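Local coordinates for protein phosphoserine aminotransferase (Bacillus circulans, PDB 1BT4) that catalyses the reversible, pyridoxal-phosphate-dependent transamination of 3-phosphohydroxypyruvate to phosphoserine, with glutamate as amino donor, in serine biosynthesis, at residues R268-L273 and V341-C346. Numbering follows the deposited sequence.
Sequences RKKASL and VPYESC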
ATOM      1  N   ARG A 268       9.474   7.247 -27.867  1.00 23.12           N
ATOM      2  CA  ARG A 268       8.995   7.774 -29.145  1.00 23.12           C
ATOM      3  C   ARG A 268       9.406   6.842 -30.297  1.00 23.12           C
ATOM      4  O   ARG A 268       8.725   6.778 -31.316  1.00 23.12           O
ATOM      5  CB  ARG A 268       9.533   9.191 -29.373  1.00 32.28           C
ATOM      6  CG  ARG A 268       9.035   9.858 -30.646  1.00 32.28           C
ATOM      7  CD  ARG A 268       7.539  10.142 -30.588  1.00 32.28           C
ATOM      8  NE  ARG A 268       6.927  10.042 -31.910  1.00 32.28           N
ATOM      9  CZ  ARG A 268       5.911   9.235 -32.209  1.00 32.28           C
ATOM     10  NH1 ARG A 268       5.377   8.451 -31.280  1.00 32.28           N
ATOM     11  NH2 ARG A 268       5.431   9.206 -33.444  1.00 32.28           N
ATOM     12  N   LYS A 269      10.514   6.118 -30.123  1.00 15.33           N
ATOM     13  CA  LYS A 269      10.995   5.165 -31.130  1.00 15.33           C
ATOM     14  C   LYS A 269      10.166   3.893 -31.098  1.00 15.33           C
ATOM     15  O   LYS A 269       9.859   3.322 -32.135  1.00 15.33           O
ATOM     16  CB  LYS A 269      12.469   4.800 -30.897  1.00 43.27           C
ATOM     17  CG  LYS A 269      13.458   5.822 -31.450  1.00 43.27           C
ATOM     18  CD  LYS A 269      14.897   5.477 -31.088  1.00 43.27           C
ATOM     19  CE  LYS A 269      15.889   6.493 -31.670  1.00 43.27           C
ATOM     20  NZ  LYS A 269      15.629   7.897 -31.228  1.00 43.27           N
ATOM     21  N   LYS A 270       9.828   3.446 -29.892  1.00 19.43           N
ATOM     22  CA  LYS A 270       9.030   2.243 -29.694  1.00 19.43           C
ATOM     23  C   LYS A 270       7.622   2.403 -30.228  1.00 19.43           C
ATOM     24  O   LYS A 270       7.057   1.453 -30.764  1.00 19.43           O
ATOM     25  CB  LYS A 270       8.945   1.882 -28.212  1.00 20.74           C
ATOM     26  CG  LYS A 270      10.278   1.707 -27.533  1.00 20.74           C
ATOM     27  CD  LYS A 270      10.091   1.076 -26.176  1.00 20.74           C
ATOM     28  CE  LYS A 270       9.214   1.926 -25.292  1.00 20.74           C
ATOM     29  NZ  LYS A 270       9.167   1.394 -23.917  1.00 20.74           N
ATOM     30  N   ALA A 271       7.059   3.596 -30.048  1.00 19.46           N
ATOM     31  CA  ALA A 271       5.699   3.920 -30.494  1.00 19.46           C
ATOM     32  C   ALA A 271       5.548   4.053 -32.012  1.00 19.46           C
ATOM     33  O   ALA A 271       4.592   3.544 -32.593  1.00 19.46           O
ATOM     34  CB  ALA A 271       5.207   5.198 -29.801  1.00 17.37           C
ATOM     35  N   SER A 272       6.499   4.729 -32.649  1.00 24.52           N
ATOM     36  CA  SER A 272       6.461   4.930 -34.092  1.00 24.52           C
ATOM     37  C   SER A 272       6.690   3.640 -34.859  1.00 24.52           C
ATOM     38  O   SER A 272       6.290   3.526 -36.014  1.00 24.52           O
ATOM     39  CB  SER A 272       7.483   5.984 -34.519  1.00 36.96           C
ATOM     40  OG  SER A 272       8.791   5.596 -34.145  1.00 36.96           O
ATOM     41  N   LEU A 273       7.337   2.672 -34.219  1.00 19.16           N
ATOM     42  CA  LEU A 273       7.602   1.378 -34.842  1.00 19.16           C
ATOM     43  C   LEU A 273       6.285   0.603 -34.937  1.00 19.16           C
ATOM     44  O   LEU A 273       5.939   0.074 -36.000  1.00 19.16           O
ATOM     45  CB  LEU A 273       8.612   0.583 -34.007  1.00  8.75           C
ATOM     46  CG  LEU A 273       9.065  -0.759 -34.586  1.00  8.75           C
ATOM     47  CD1 LEU A 273       9.888  -0.539 -35.855  1.00  8.75           C
ATOM     48  CD2 LEU A 273       9.876  -1.506 -33.564  1.00  8.75           C
ATOM     49  N   VAL A 341       9.657  -1.026 -20.923  1.00 17.56           N
ATOM     50  CA  VAL A 341       9.411  -2.010 -21.975  1.00 17.56           C
ATOM     51  C   VAL A 341      10.481  -1.767 -23.038  1.00 17.56           C
ATOM     52  O   VAL A 341      10.508  -0.717 -23.675  1.00 17.56           O
ATOM     53  CB  VAL A 341       7.993  -1.884 -22.576  1.00 13.86           C
ATOM     54  CG1 VAL A 341       7.831  -2.841 -23.740  1.00 13.86           C
ATOM     55  CG2 VAL A 341       6.944  -2.184 -21.514  1.00 13.86           C
ATOM     56  N   PRO A 342      11.390  -2.741 -23.227  1.00 22.76           N
ATOM     57  CA  PRO A 342      12.497  -2.682 -24.192  1.00 22.76           C
ATOM     58  C   PRO A 342      12.086  -2.476 -25.642  1.00 22.76           C
ATOM     59  O   PRO A 342      10.996  -2.867 -26.054  1.00 22.76           O
ATOM     60  CB  PRO A 342      13.179  -4.041 -24.013  1.00 17.38           C
ATOM     61  CG  PRO A 342      12.826  -4.424 -22.601  1.00 17.38           C
ATOM     62  CD  PRO A 342      11.385  -4.038 -22.530  1.00 17.38           C
ATOM     63  N   TYR A 343      12.974  -1.851 -26.412  1.00 26.39           N
ATOM     64  CA  TYR A 343      12.730  -1.619 -27.825  1.00 26.39           C
ATOM     65  C   TYR A 343      12.661  -2.979 -28.542  1.00 26.39           C
ATOM     66  O   TYR A 343      11.973  -3.121 -29.558  1.00 26.39           O
ATOM     67  CB  TYR A 343      13.845  -0.751 -28.416  1.00 27.89           C
ATOM     68  CG  TYR A 343      13.723  -0.542 -29.908  1.00 27.89           C
ATOM     69  CD1 TYR A 343      12.682   0.219 -30.448  1.00 27.89           C
ATOM     70  CD2 TYR A 343      14.632  -1.132 -30.786  1.00 27.89           C
ATOM     71  CE1 TYR A 343      12.548   0.380 -31.829  1.00 27.89           C
ATOM     72  CE2 TYR A 343      14.510  -0.974 -32.168  1.00 27.89           C
ATOM     73  CZ  TYR A 343      13.468  -0.221 -32.684  1.00 27.89           C
ATOM     74  OH  TYR A 343      13.354  -0.089 -34.052  1.00 27.89           O
ATOM     75  N   GLU A 344      13.340  -3.979 -27.973  1.00 22.60           N
ATOM     76  CA  GLU A 344      13.372  -5.335 -28.529  1.00 22.60           C
ATOM     77  C   GLU A 344      12.035  -6.064 -28.426  1.00 22.60           C
ATOM     78  O   GLU A 344      11.696  -6.872 -29.295  1.00 22.60           O
ATOM     79  CB  GLU A 344      14.479  -6.172 -27.877  1.00 65.24           C
ATOM     80  CG  GLU A 344      15.894  -5.752 -28.285  1.00 65.24           C
ATOM     81  CD  GLU A 344      16.975  -6.737 -27.824  1.00 65.24           C
ATOM     82  OE1 GLU A 344      16.638  -7.761 -27.178  1.00 65.24           O
ATOM     83  OE2 GLU A 344      18.167  -6.485 -28.119  1.00 65.24           O
ATOM     84  N   SER A 345      11.296  -5.819 -27.348  1.00 18.34           N
ATOM     85  CA  SER A 345       9.982  -6.436 -27.183  1.00 18.34           C
ATOM     86  C   SER A 345       9.031  -5.886 -28.260  1.00 18.34           C
ATOM     87  O   SER A 345       8.173  -6.606 -28.769  1.00 18.34           O
ATOM     88  CB  SER A 345       9.441  -6.165 -25.779  1.00 13.17           C
ATOM     89  OG  SER A 345      10.191  -6.880 -24.808  1.00 13.17           O
ATOM     90  N   CYS A 346       9.244  -4.622 -28.636  1.00 20.32           N
ATOM     91  CA  CYS A 346       8.460  -3.927 -29.663  1.00 20.32           C
ATOM     92  C   CYS A 346       8.841  -4.430 -31.051  1.00 20.32           C
ATOM     93  O   CYS A 346       7.997  -4.509 -31.946  1.00 20.32           O
ATOM     94  CB  CYS A 346       8.711  -2.413 -29.591  1.00 19.88           C
ATOM     95  SG  CYS A 346       8.100  -1.614 -28.085  1.00 19.88           S
TER
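Lys-270 of helix 259-279 reaches across to the carbonyl of Val-341, just before the start of helix 343-359, so that two helices of the C-terminal part of this class-V, fold-type I aminotransferase are joined. The chain of Lys-270 bends at CG-CD (chi3 -60°), which carries NZ to a rather short modelled 2.5 Å from Val-341 O; the ammonium lies in the carbonyl plane on a lone pair, with a C=O...N angle of 139°. The carbonyl oxygens of Ile-337 and Tyr-338 also accept bonds from NZ, so this buried charge is gripped by main-chain oxygens of the loop leading into helix 343-359. A methionine in its place would probably leave these three carbonyls without their shared donor and the loop less firmly tied to helix 259-279.

The apolar part of the same lysine packs alongside helix 343-359. Its CB rests 3.6 Å from Cys-346 SG, and CG meets the edge of the Tyr-343 ring at CD1 (4.1 Å), the two side chains running past each other in opposite directions. Leu-273, one turn on, extends with CG anti to the backbone N (chi1 -176°) and crosses the tyrosine at about a right angle. Its CD2 touches both Cys-346 CB, at 4.2 Å, and the tyrosine ring, coming obliquely to Tyr-343 CE1 at 3.7 Å.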